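PDB 3BYQ: uncharacterized protein DUF1185 from Bordetella bronchiseptica RB50, which is of unknown function but adopts a variant of the Bacillus chorismate mutase fold and may act in amino-acid metabolism. Local coordinates for residues H135-N147 / A172-V186. Residues are numbered along the deposited sequence; the frame is centred on the assembly and turned at random. Where two conformers were deposited one is given.
Sequences HYIHASYVRSHFN and ARVHARLGGLTKEAV. With EDO (1,2-ethanediol), chain R; EDO (1,2-ethanediol), chain P; EDO (1,2-ethanediol), chain C.
NH1 of Arg-173 spends its two hydrogens on two backbone carbonyls of the facing segment, reaching Arg-143 O at 2.8 Å and Phe-146 O at an equal 2.8 Å. Both acceptors lie in the guanidinium plane, and Phe-146 O is met on a lone pair. A bend at chi3 (-62°) turns the group back, with Ser-144 O above one face, toward its rim; that oxygen takes the Arg-173 N-H nearly along its C=O axis, at 2.9 Å. Arg-143 NH1 donates edge-on to Leu-178 O at 2.9 Å, while Gly-180 CA covers one face of the guanidinium. To one side, Ser-144 OG and His-145 ND1 share a hydrogen bond of 2.7 Å, and the imidazole lays a face against Ala-172. Farther along, Val-142 CG2 and Ala-139 CB close on Val-186 CG2, and the Lys-183 chain crosses the Tyr-136 phenol on its way to a salt bridge with Glu-78. One water accepts from Ser-144 N and donates to Gly-179 O and Leu-181 O. Glu-93 and Glu-100 of a second subunit form salt bridges with Arg-173 and Arg-143 respectively. Each arginine thus ties a loop after strand 161-169 to the connection between strands 130-136 and 147-151, and links that junction to the subunit interface.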
loop_
_atom_site.group_PDB
_atom_site.type_symbol
_atom_site.label_atom_id
_atom_site.label_comp_id
_atom_site.label_asym_id
_atom_site.label_seq_id
_atom_site.Cartn_x
_atom_site.Cartn_y
_atom_site.Cartn_z
ATOM N N HIS B 135 17.115 -8.383 -17.790
ATOM C CA HIS B 135 17.696 -8.131 -19.097
ATOM C C HIS B 135 18.223 -9.411 -19.726
ATOM O O HIS B 135 18.199 -10.496 -19.100
ATOM C CB HIS B 135 18.668 -6.966 -19.118
ATOM C CG HIS B 135 19.931 -7.166 -18.353
ATOM N ND1 HIS B 135 20.399 -6.220 -17.465
ATOM C CD2 HIS B 135 20.885 -8.133 -18.417
ATOM C CE1 HIS B 135 21.571 -6.614 -16.990
ATOM N NE2 HIS B 135 21.888 -7.773 -17.542
ATOM N N TYR B 136 18.622 -9.276 -20.989
ATOM C CA TYR B 136 19.086 -10.442 -21.791
ATOM C C TYR B 136 20.335 -11.063 -21.214
ATOM O O TYR B 136 21.343 -10.390 -20.928
ATOM C CB TYR B 136 19.315 -10.004 -23.231
ATOM C CG TYR B 136 19.649 -11.071 -24.238
ATOM C CD1 TYR B 136 18.857 -12.178 -24.403
ATOM C CD2 TYR B 136 20.700 -10.886 -25.104
ATOM C CE1 TYR B 136 19.158 -13.117 -25.383
ATOM C CE2 TYR B 136 21.002 -11.792 -26.084
ATOM C CZ TYR B 136 20.222 -12.908 -26.229
ATOM O OH TYR B 136 20.504 -13.857 -27.190
ATOM N N ILE B 137 20.311 -12.394 -21.164
ATOM C CA ILE B 137 21.384 -13.143 -20.473
ATOM C C ILE B 137 22.721 -13.135 -21.207
ATOM O O ILE B 137 23.753 -13.397 -20.590
ATOM C CB ILE B 137 20.973 -14.599 -20.138
ATOM C CG1 ILE B 137 20.843 -15.496 -21.345
ATOM C CG2 ILE B 137 19.665 -14.612 -19.230
ATOM C CD1 ILE B 137 20.651 -16.963 -20.916
ATOM N N HIS B 138 22.708 -12.831 -22.497
ATOM C CA HIS B 138 23.920 -12.915 -23.294
ATOM C C HIS B 138 24.558 -11.587 -23.652
ATOM O O HIS B 138 25.703 -11.542 -24.109
ATOM C CB HIS B 138 23.646 -13.663 -24.592
ATOM C CG HIS B 138 23.182 -15.060 -24.379
ATOM N ND1 HIS B 138 23.942 -16.006 -23.728
ATOM C CD2 HIS B 138 22.020 -15.669 -24.717
ATOM C CE1 HIS B 138 23.277 -17.147 -23.687
ATOM N NE2 HIS B 138 22.107 -16.974 -24.287
ATOM N N ALA B 139 23.808 -10.519 -23.450
ATOM C CA ALA B 139 24.240 -9.185 -23.839
ATOM C C ALA B 139 23.256 -8.200 -23.220
ATOM O O ALA B 139 22.125 -8.066 -23.663
ATOM C CB ALA B 139 24.252 -9.007 -25.353
ATOM N N SER B 140 23.716 -7.530 -22.183
ATOM C CA SER B 140 22.849 -6.682 -21.381
ATOM C C SER B 140 22.168 -5.574 -22.177
ATOM O O SER B 140 21.114 -5.105 -21.789
ATOM C CB SER B 140 23.656 -6.052 -20.219
ATOM O OG SER B 140 24.673 -5.264 -20.713
ATOM N N TYR B 141 22.792 -5.135 -23.268
ATOM C CA TYR B 141 22.242 -4.006 -24.049
ATOM C C TYR B 141 21.141 -4.335 -25.030
ATOM O O TYR B 141 20.621 -3.436 -25.664
ATOM C CB TYR B 141 23.348 -3.270 -24.807
ATOM C CG TYR B 141 24.192 -2.286 -23.979
ATOM C CD1 TYR B 141 25.334 -2.692 -23.314
ATOM C CD2 TYR B 141 23.819 -0.959 -23.883
ATOM C CE1 TYR B 141 26.067 -1.804 -22.544
ATOM C CE2 TYR B 141 24.548 -0.059 -23.146
ATOM C CZ TYR B 141 25.676 -0.478 -22.482
ATOM O OH TYR B 141 26.377 0.448 -21.758
ATOM N N VAL B 142 20.751 -5.594 -25.163
ATOM C CA VAL B 142 19.668 -5.948 -26.151
ATOM C C VAL B 142 18.380 -5.294 -25.701
ATOM O O VAL B 142 17.748 -5.706 -24.722
ATOM C CB VAL B 142 19.548 -7.456 -26.374
ATOM C CG1 VAL B 142 18.292 -7.812 -27.162
ATOM C CG2 VAL B 142 20.836 -7.972 -27.057
ATOM N N ARG B 143 17.965 -4.292 -26.475
ATOM C CA ARG B 143 16.901 -3.382 -26.023
ATOM C C ARG B 143 15.524 -3.984 -25.869
ATOM O O ARG B 143 14.732 -3.593 -24.995
ATOM C CB ARG B 143 16.862 -2.141 -26.921
ATOM C CG ARG B 143 15.993 -1.031 -26.371
ATOM C CD ARG B 143 16.066 0.148 -27.272
ATOM N NE ARG B 143 17.365 0.804 -27.182
ATOM C CZ ARG B 143 17.762 1.794 -27.963
ATOM N NH1 ARG B 143 17.000 2.179 -28.953
ATOM N NH2 ARG B 143 18.941 2.366 -27.781
ATOM N N SER B 144 15.226 -4.940 -26.729
ATOM C CA SER B 144 13.944 -5.592 -26.751
ATOM C C SER B 144 13.586 -6.364 -25.469
ATOM O O SER B 144 12.415 -6.623 -25.186
ATOM C CB SER B 144 13.903 -6.600 -27.886
ATOM O OG SER B 144 15.004 -7.507 -27.826
ATOM N N HIS B 145 14.625 -6.713 -24.718
ATOM C CA HIS B 145 14.487 -7.619 -23.567
ATOM C C HIS B 145 14.355 -6.979 -22.192
ATOM O O HIS B 145 14.026 -7.671 -21.262
ATOM C CB HIS B 145 15.601 -8.654 -23.575
ATOM C CG HIS B 145 15.393 -9.727 -24.602
ATOM N ND1 HIS B 145 15.204 -9.450 -25.944
ATOM C CD2 HIS B 145 15.438 -11.075 -24.497
ATOM C CE1 HIS B 145 15.080 -10.587 -26.605
ATOM N NE2 HIS B 145 15.185 -11.589 -25.746
ATOM N N PHE B 146 14.676 -5.699 -22.050
ATOM C CA PHE B 146 14.485 -5.012 -20.745
ATOM C C PHE B 146 13.058 -5.175 -20.328
ATOM O O PHE B 146 12.133 -4.928 -21.116
ATOM C CB PHE B 146 14.817 -3.520 -20.804
ATOM C CG PHE B 146 16.217 -3.248 -21.220
ATOM C CD1 PHE B 146 17.275 -3.717 -20.467
ATOM C CD2 PHE B 146 16.488 -2.438 -22.295
ATOM C CE1 PHE B 146 18.576 -3.454 -20.837
ATOM C CE2 PHE B 146 17.813 -2.138 -22.654
ATOM C CZ PHE B 146 18.834 -2.658 -21.922
ATOM N N ASN B 147 12.855 -5.603 -19.093
ATOM C CA ASN B 147 11.520 -5.869 -18.601
ATOM C C ASN B 147 11.503 -5.933 -17.082
ATOM O O ASN B 147 12.533 -5.715 -16.440
ATOM C CB ASN B 147 11.013 -7.212 -19.161
ATOM C CG ASN B 147 9.532 -7.214 -19.443
ATOM O OD1 ASN B 147 8.739 -6.494 -18.819
ATOM N ND2 ASN B 147 9.147 -8.007 -20.441
ATOM N N ALA B 172 11.553 -11.395 -25.164
ATOM C CA ALA B 172 11.426 -9.931 -25.244
ATOM C C ALA B 172 10.084 -9.431 -24.737
ATOM O O ALA B 172 9.122 -10.205 -24.584
ATOM C CB ALA B 172 11.630 -9.480 -26.683
ATOM N N ARG B 173 10.011 -8.133 -24.496
ATOM C CA ARG B 173 8.704 -7.507 -24.205
ATOM C C ARG B 173 7.727 -7.871 -25.339
ATOM O O ARG B 173 8.106 -7.930 -26.528
ATOM C CB ARG B 173 8.785 -5.999 -24.137
ATOM C CG ARG B 173 9.657 -5.445 -23.015
ATOM C CD ARG B 173 9.594 -3.907 -22.904
ATOM N NE ARG B 173 10.082 -3.263 -24.116
ATOM C CZ ARG B 173 11.364 -3.157 -24.425
ATOM N NH1 ARG B 173 12.300 -3.645 -23.631
ATOM N NH2 ARG B 173 11.700 -2.567 -25.561
ATOM N N VAL B 174 6.465 -8.027 -24.989
ATOM C CA VAL B 174 5.463 -8.499 -25.981
ATOM C C VAL B 174 5.239 -7.590 -27.166
ATOM O O VAL B 174 4.876 -8.083 -28.228
ATOM C CB VAL B 174 4.086 -8.870 -25.331
ATOM C CG1 VAL B 174 4.281 -10.075 -24.394
ATOM C CG2 VAL B 174 3.527 -7.631 -24.605
ATOM N N HIS B 175 5.504 -6.294 -26.992
ATOM C CA HIS B 175 5.385 -5.298 -28.081
ATOM C C HIS B 175 6.650 -4.492 -28.266
ATOM O O HIS B 175 6.607 -3.333 -28.622
ATOM C CB HIS B 175 4.189 -4.355 -27.892
ATOM C CG HIS B 175 2.906 -5.078 -27.718
ATOM N ND1 HIS B 175 2.521 -6.131 -28.525
ATOM C CD2 HIS B 175 1.913 -4.898 -26.821
ATOM C CE1 HIS B 175 1.349 -6.581 -28.106
ATOM N NE2 HIS B 175 0.956 -5.844 -27.085
ATOM N N ALA B 176 7.780 -5.130 -28.038
ATOM C CA ALA B 176 9.074 -4.469 -28.243
ATOM C C ALA B 176 9.155 -3.900 -29.655
ATOM O O ALA B 176 8.954 -4.616 -30.670
ATOM C CB ALA B 176 10.229 -5.405 -27.956
ATOM N N ARG B 177 9.482 -2.615 -29.709
ATOM C CA ARG B 177 9.580 -1.865 -30.974
ATOM C C ARG B 177 10.412 -0.589 -30.963
ATOM O O ARG B 177 10.113 0.348 -31.686
ATOM C CB ARG B 177 8.169 -1.570 -31.457
ATOM C CG ARG B 177 7.333 -0.682 -30.555
ATOM C CD ARG B 177 5.881 -0.817 -30.972
ATOM N NE ARG B 177 4.962 0.147 -30.345
ATOM C CZ ARG B 177 4.328 -0.046 -29.188
ATOM N NH1 ARG B 177 4.572 -1.101 -28.429
ATOM N NH2 ARG B 177 3.465 0.860 -28.762
ATOM N N LEU B 178 11.492 -0.607 -30.188
ATOM C CA LEU B 178 12.349 0.564 -30.027
ATOM C C LEU B 178 13.736 0.427 -30.604
ATOM O O LEU B 178 14.631 1.221 -30.290
ATOM C CB LEU B 178 12.443 0.967 -28.563
ATOM C CG LEU B 178 11.115 1.421 -27.952
ATOM C CD1 LEU B 178 11.288 1.609 -26.449
ATOM C CD2 LEU B 178 10.519 2.649 -28.622
ATOM N N GLY B 179 13.913 -0.574 -31.442
ATOM C CA GLY B 179 15.192 -0.782 -32.104
ATOM C C GLY B 179 16.249 -1.154 -31.096
ATOM O O GLY B 179 15.988 -1.923 -30.183
ATOM N N GLY B 180 17.430 -0.583 -31.287
ATOM C CA GLY B 180 18.589 -0.853 -30.456
ATOM C C GLY B 180 19.241 -2.185 -30.793
ATOM O O GLY B 180 18.924 -2.819 -31.795
ATOM N N LEU B 181 20.150 -2.620 -29.924
ATOM C CA LEU B 181 20.894 -3.870 -30.167
ATOM C C LEU B 181 19.942 -5.025 -30.150
ATOM O O LEU B 181 19.105 -5.102 -29.275
ATOM C CB LEU B 181 21.978 -4.072 -29.107
ATOM C CG LEU B 181 22.960 -5.224 -29.353
ATOM C CD1 LEU B 181 23.923 -4.888 -30.487
ATOM C CD2 LEU B 181 23.696 -5.593 -28.060
ATOM N N THR B 182 20.078 -5.900 -31.132
ATOM C CA THR B 182 19.250 -7.083 -31.255
ATOM C C THR B 182 20.078 -8.294 -30.943
ATOM O O THR B 182 21.282 -8.241 -30.906
ATOM C CB THR B 182 18.721 -7.270 -32.687
ATOM O OG1 THR B 182 19.824 -7.494 -33.583
ATOM C CG2 THR B 182 17.914 -6.036 -33.135
ATOM N N LYS B 183 19.400 -9.401 -30.715
ATOM C CA LYS B 183 20.064 -10.690 -30.431
ATOM C C LYS B 183 21.005 -11.044 -31.556
ATOM O O LYS B 183 22.123 -11.510 -31.336
ATOM C CB LYS B 183 19.067 -11.820 -30.219
ATOM C CG LYS B 183 18.237 -11.643 -28.990
ATOM C CD LYS B 183 17.359 -12.860 -28.705
ATOM C CE LYS B 183 16.386 -13.194 -29.801
ATOM N NZ LYS B 183 15.593 -14.348 -29.327
ATOM N N GLU B 184 20.554 -10.789 -32.780
ATOM C CA GLU B 184 21.336 -11.078 -33.976
ATOM C C GLU B 184 22.553 -10.186 -34.128
ATOM O O GLU B 184 23.534 -10.550 -34.776
ATOM C CB GLU B 184 20.466 -10.950 -35.238
ATOM C CG GLU B 184 19.382 -11.988 -35.326
ATOM C CD GLU B 184 18.107 -11.649 -34.556
ATOM O OE1 GLU B 184 18.005 -10.602 -33.866
ATOM O OE2 GLU B 184 17.174 -12.468 -34.652
ATOM N N ALA B 185 22.487 -9.016 -33.533
ATOM C CA ALA B 185 23.568 -8.034 -33.630
ATOM C C ALA B 185 24.626 -8.200 -32.564
ATOM O O ALA B 185 25.673 -7.599 -32.657
ATOM C CB ALA B 185 23.013 -6.601 -33.579
ATOM N N VAL B 186 24.371 -9.040 -31.580
ATOM C CA VAL B 186 25.367 -9.259 -30.516
ATOM C C VAL B 186 26.642 -9.817 -31.171
ATOM O O VAL B 186 26.622 -10.868 -31.832
ATOM C CB VAL B 186 24.847 -10.179 -29.410
ATOM C CG1 VAL B 186 25.996 -10.624 -28.448
ATOM C CG2 VAL B 186 23.700 -9.523 -28.644
HETATM C C1 EDO R . 5.487 -5.117 -32.305
HETATM O O1 EDO R . 6.630 -5.629 -31.596
HETATM C C2 EDO R . 4.168 -5.339 -31.550
HETATM O O2 EDO R . 3.931 -6.693 -31.111
HETATM C C1 EDO P . 7.413 -12.339 -26.207
HETATM O O1 EDO P . 8.601 -12.725 -25.515
HETATM C C2 EDO P . 7.735 -11.574 -27.459
HETATM O O2 EDO P . 8.547 -12.374 -28.328
HETATM C C1 EDO C . 13.431 0.334 -35.455
HETATM O O1 EDO C . 14.580 1.191 -35.503
HETATM C C2 EDO C . 12.338 0.991 -34.622
HETATM O O2 EDO C . 11.122 0.239 -34.724
HETATM O O HOH W 1 22.497 -12.829 -28.924
HETATM O O HOH W 2 20.641 -1.309 -27.313
HETATM O O HOH W 3 16.434 -4.759 -29.521
HETATM O O HOH W 4 16.398 -8.590 -30.138
HETATM O O HOH W 5 6.115 -7.708 -21.929
#